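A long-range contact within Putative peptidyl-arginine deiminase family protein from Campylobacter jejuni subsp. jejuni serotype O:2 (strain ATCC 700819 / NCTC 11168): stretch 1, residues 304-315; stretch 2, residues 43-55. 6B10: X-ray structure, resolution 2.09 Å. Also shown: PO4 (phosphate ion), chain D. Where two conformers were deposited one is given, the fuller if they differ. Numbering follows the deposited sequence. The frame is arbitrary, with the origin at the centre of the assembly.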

# COMPACT_ATOMS: atom_id res chain seq x y z
N HIS A 304 4.68 -7.83 16.52
CA HIS A 304 5.33 -7.03 15.50
C HIS A 304 6.20 -5.97 16.15
O HIS A 304 5.88 -5.46 17.22
CB HIS A 304 4.29 -6.35 14.61
CG HIS A 304 3.71 -7.24 13.56
ND1 HIS A 304 2.64 -8.07 13.80
CD2 HIS A 304 4.06 -7.43 12.27
CE1 HIS A 304 2.34 -8.73 12.70
NE2 HIS A 304 3.19 -8.36 11.75
N LYS A 305 7.31 -5.65 15.51
CA LYS A 305 8.08 -4.48 15.86
C LYS A 305 7.53 -3.33 15.02
O LYS A 305 7.43 -3.44 13.81
CB LYS A 305 9.57 -4.68 15.57
CG LYS A 305 10.16 -5.99 16.08
CD LYS A 305 10.01 -6.16 17.58
CE LYS A 305 10.81 -7.36 18.07
NZ LYS A 305 10.48 -7.73 19.47
N ILE A 306 7.14 -2.24 15.67
CA ILE A 306 6.60 -1.07 14.97
C ILE A 306 7.74 -0.06 14.85
O ILE A 306 8.31 0.35 15.85
CB ILE A 306 5.38 -0.46 15.70
CG1 ILE A 306 4.09 -1.20 15.33
CG2 ILE A 306 5.19 1.01 15.34
CD1 ILE A 306 4.07 -2.68 15.63
N ILE A 307 8.09 0.32 13.62
CA ILE A 307 9.25 1.17 13.39
C ILE A 307 8.88 2.39 12.56
O ILE A 307 8.37 2.27 11.46
CB ILE A 307 10.39 0.39 12.68
CG1 ILE A 307 10.87 -0.77 13.56
CG2 ILE A 307 11.57 1.31 12.35
CD1 ILE A 307 11.65 -1.81 12.81
N GLY A 308 9.15 3.57 13.11
CA GLY A 308 8.83 4.82 12.43
C GLY A 308 9.90 5.22 11.44
O GLY A 308 11.08 5.18 11.75
N VAL A 309 9.50 5.60 10.24
CA VAL A 309 10.43 6.08 9.22
C VAL A 309 9.95 7.44 8.75
O VAL A 309 8.80 7.60 8.36
CB VAL A 309 10.50 5.13 8.01
CG1 VAL A 309 11.23 5.77 6.84
CG2 VAL A 309 11.17 3.82 8.40
N ASP A 310 10.85 8.42 8.82
CA ASP A 310 10.55 9.79 8.42
C ASP A 310 10.04 9.78 6.99
O ASP A 310 10.77 9.42 6.07
CB ASP A 310 11.83 10.63 8.55
CG ASP A 310 11.62 12.09 8.24
OD1 ASP A 310 10.48 12.52 7.96
OD2 ASP A 310 12.61 12.84 8.29
N ALA A 311 8.78 10.17 6.80
CA ALA A 311 8.12 10.08 5.49
C ALA A 311 7.81 11.44 4.86
O ALA A 311 7.12 11.50 3.85
CB ALA A 311 6.83 9.28 5.62
N ARG A 312 8.34 12.51 5.44
CA ARG A 312 8.00 13.87 5.01
C ARG A 312 8.32 14.15 3.54
O ARG A 312 7.52 14.76 2.83
CB ARG A 312 8.73 14.90 5.88
CG ARG A 312 8.19 14.95 7.30
CD ARG A 312 8.99 15.93 8.13
NE ARG A 312 10.38 15.49 8.25
CZ ARG A 312 11.38 16.26 8.65
NH1 ARG A 312 11.17 17.52 8.99
NH2 ARG A 312 12.60 15.75 8.73
N VAL A 313 9.48 13.69 3.09
CA VAL A 313 9.93 13.98 1.72
C VAL A 313 9.02 13.30 0.71
O VAL A 313 8.68 13.89 -0.33
CB VAL A 313 11.40 13.57 1.51
CG1 VAL A 313 11.87 13.98 0.11
CG2 VAL A 313 12.29 14.21 2.55
N PHE A 314 8.60 12.07 1.02
CA PHE A 314 7.66 11.32 0.18
C PHE A 314 6.40 12.13 -0.15
O PHE A 314 5.90 12.07 -1.27
CB PHE A 314 7.22 10.01 0.87
CG PHE A 314 8.28 8.95 0.94
CD1 PHE A 314 9.17 8.90 2.00
CD2 PHE A 314 8.36 7.97 -0.04
CE1 PHE A 314 10.14 7.91 2.07
CE2 PHE A 314 9.32 6.97 0.03
CZ PHE A 314 10.21 6.94 1.09
N LEU A 315 5.90 12.87 0.83
CA LEU A 315 4.65 13.63 0.68
C LEU A 315 4.70 14.73 -0.40
O LEU A 315 3.65 15.17 -0.88
CB LEU A 315 4.23 14.27 2.00
CG LEU A 315 3.99 13.40 3.24
CD1 LEU A 315 3.62 14.32 4.40
CD2 LEU A 315 2.90 12.36 3.02
P PO4 D . 0.17 -9.61 15.83
O1 PO4 D . -1.16 -8.96 15.52
O2 PO4 D . 1.22 -8.56 16.12
O3 PO4 D . 0.58 -10.44 14.64
O4 PO4 D . 0.05 -10.52 17.03
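Stretch 2 43-55: SYKEFVKVVSEFQ

Stretch 2 enters as a helix, already under way at S43, and its i to i+4 backbone bonds (F47 N to S43 O, 2.9 Å; V50 N to E46 O, 3.0 Å) hold it regular as it runs over strand 305-310. The axes approach to 8.5 Å at 164°, so the two segments are nearly antiparallel, and the register confirms it: K305 lies nearest F54, I307 nearest V50 and V309 nearest F47.

H304 makes no contact with stretch 2; its ND1 donates to phosphate O2 at 2.8 Å. From K305 onward the strand alternates, and the odd residues point CA-to-CB toward stretch 2. K305 CG reaches F54 CZ at 4.2 Å, although the end of the lysine leads away. I307 sits between F54 and V50, with CD1 3.6 Å from F54 CE2 and CG2 3.8 Å from V50 CG1. V309 follows, its CG2 4.0 Å from V50 CG2 and its CG1 4.2 Å from F47 CB.

At D310 water takes over: water 1 donates to D310 O (2.7 Å), accepts from V313 N (3.0 Å) and bonds S43 OG (2.9 Å). Beyond it, F314 packs CE1 against S43 CB and CE2 against Y44 CE1, both at 3.6 Å; the two aromatic rings meet obliquely, planes at 31°. No direct hydrogen bond joins the stretches.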

# COMPACT_ATOMS: atom_id res chain seq x y z
N SER A 43 15.82 9.30 2.13
CA SER A 43 14.64 8.70 2.74
C SER A 43 14.51 7.22 2.35
O SER A 43 14.33 6.36 3.22
CB SER A 43 13.38 9.45 2.32
OG SER A 43 13.49 10.84 2.62
N TYR A 44 14.61 6.94 1.05
CA TYR A 44 14.60 5.57 0.54
C TYR A 44 15.65 4.69 1.20
O TYR A 44 15.34 3.58 1.63
CB TYR A 44 14.82 5.54 -0.97
CG TYR A 44 13.55 5.49 -1.77
CD1 TYR A 44 12.82 6.63 -2.00
CD2 TYR A 44 13.08 4.29 -2.28
CE1 TYR A 44 11.64 6.60 -2.72
CE2 TYR A 44 11.91 4.24 -3.01
CZ TYR A 44 11.19 5.40 -3.23
OH TYR A 44 10.02 5.36 -3.95
N LYS A 45 16.87 5.20 1.29
CA LYS A 45 17.96 4.46 1.91
C LYS A 45 17.62 4.06 3.34
O LYS A 45 17.89 2.94 3.76
CB LYS A 45 19.25 5.28 1.89
CG LYS A 45 20.47 4.54 2.42
N GLU A 46 17.02 4.99 4.07
CA GLU A 46 16.61 4.73 5.44
C GLU A 46 15.51 3.66 5.47
O GLU A 46 15.59 2.70 6.23
CB GLU A 46 16.10 6.02 6.10
CG GLU A 46 16.03 5.95 7.62
CD GLU A 46 17.37 5.58 8.25
OE1 GLU A 46 18.40 6.15 7.83
OE2 GLU A 46 17.38 4.71 9.15
N PHE A 47 14.52 3.84 4.61
CA PHE A 47 13.38 2.94 4.50
C PHE A 47 13.85 1.53 4.13
O PHE A 47 13.46 0.54 4.77
CB PHE A 47 12.38 3.50 3.48
CG PHE A 47 11.08 2.73 3.35
CD1 PHE A 47 10.52 2.03 4.42
CD2 PHE A 47 10.39 2.74 2.14
CE1 PHE A 47 9.33 1.34 4.28
CE2 PHE A 47 9.19 2.05 2.00
CZ PHE A 47 8.66 1.35 3.07
N VAL A 48 14.72 1.46 3.13
CA VAL A 48 15.29 0.19 2.67
C VAL A 48 16.11 -0.48 3.77
O VAL A 48 15.94 -1.67 4.03
CB VAL A 48 16.17 0.39 1.42
CG1 VAL A 48 16.89 -0.91 1.05
CG2 VAL A 48 15.34 0.86 0.23
N LYS A 49 16.98 0.29 4.42
CA LYS A 49 17.80 -0.25 5.51
C LYS A 49 16.93 -0.89 6.60
O LYS A 49 17.23 -1.98 7.08
CB LYS A 49 18.69 0.84 6.14
CG LYS A 49 20.01 1.05 5.41
CD LYS A 49 20.93 2.02 6.15
N VAL A 50 15.86 -0.19 6.99
CA VAL A 50 14.93 -0.69 8.01
C VAL A 50 14.31 -2.03 7.59
O VAL A 50 14.38 -3.01 8.32
CB VAL A 50 13.83 0.34 8.32
CG1 VAL A 50 12.70 -0.27 9.13
CG2 VAL A 50 14.43 1.52 9.09
N VAL A 51 13.73 -2.05 6.39
CA VAL A 51 13.04 -3.24 5.88
C VAL A 51 13.98 -4.44 5.72
O VAL A 51 13.63 -5.56 6.10
CB VAL A 51 12.37 -2.98 4.51
CG1 VAL A 51 11.81 -4.27 3.93
CG2 VAL A 51 11.25 -1.96 4.64
N SER A 52 15.17 -4.18 5.18
CA SER A 52 16.13 -5.22 4.83
C SER A 52 16.56 -6.06 6.02
O SER A 52 16.99 -7.19 5.86
CB SER A 52 17.35 -4.63 4.13
OG SER A 52 18.13 -3.86 5.02
N GLU A 53 16.41 -5.49 7.22
CA GLU A 53 16.68 -6.22 8.46
C GLU A 53 15.68 -7.35 8.67
O GLU A 53 15.97 -8.31 9.37
CB GLU A 53 16.63 -5.28 9.66
CG GLU A 53 17.20 -5.86 10.95
CD GLU A 53 16.63 -5.21 12.19
OE1 GLU A 53 16.40 -5.94 13.19
OE2 GLU A 53 16.41 -3.98 12.17
N PHE A 54 14.49 -7.22 8.07
CA PHE A 54 13.40 -8.18 8.29
C PHE A 54 13.06 -9.09 7.10
O PHE A 54 12.60 -10.21 7.30
CB PHE A 54 12.16 -7.43 8.72
CG PHE A 54 12.27 -6.84 10.10
CD1 PHE A 54 11.98 -7.61 11.21
CD2 PHE A 54 12.68 -5.53 10.28
CE1 PHE A 54 12.09 -7.09 12.48
CE2 PHE A 54 12.79 -4.99 11.55
CZ PHE A 54 12.49 -5.77 12.65
N GLN A 55 13.25 -8.61 5.87
CA GLN A 55 13.01 -9.44 4.70
C GLN A 55 13.74 -8.87 3.49
O GLN A 55 14.20 -7.73 3.52
CB GLN A 55 11.50 -9.57 4.41
CG GLN A 55 10.84 -8.30 3.89
CD GLN A 55 9.33 -8.42 3.75
OE1 GLN A 55 8.65 -8.97 4.62
NE2 GLN A 55 8.79 -7.90 2.66
O HOH W 1 11.06 11.37 4.18
O HOH W 2 13.32 8.23 5.79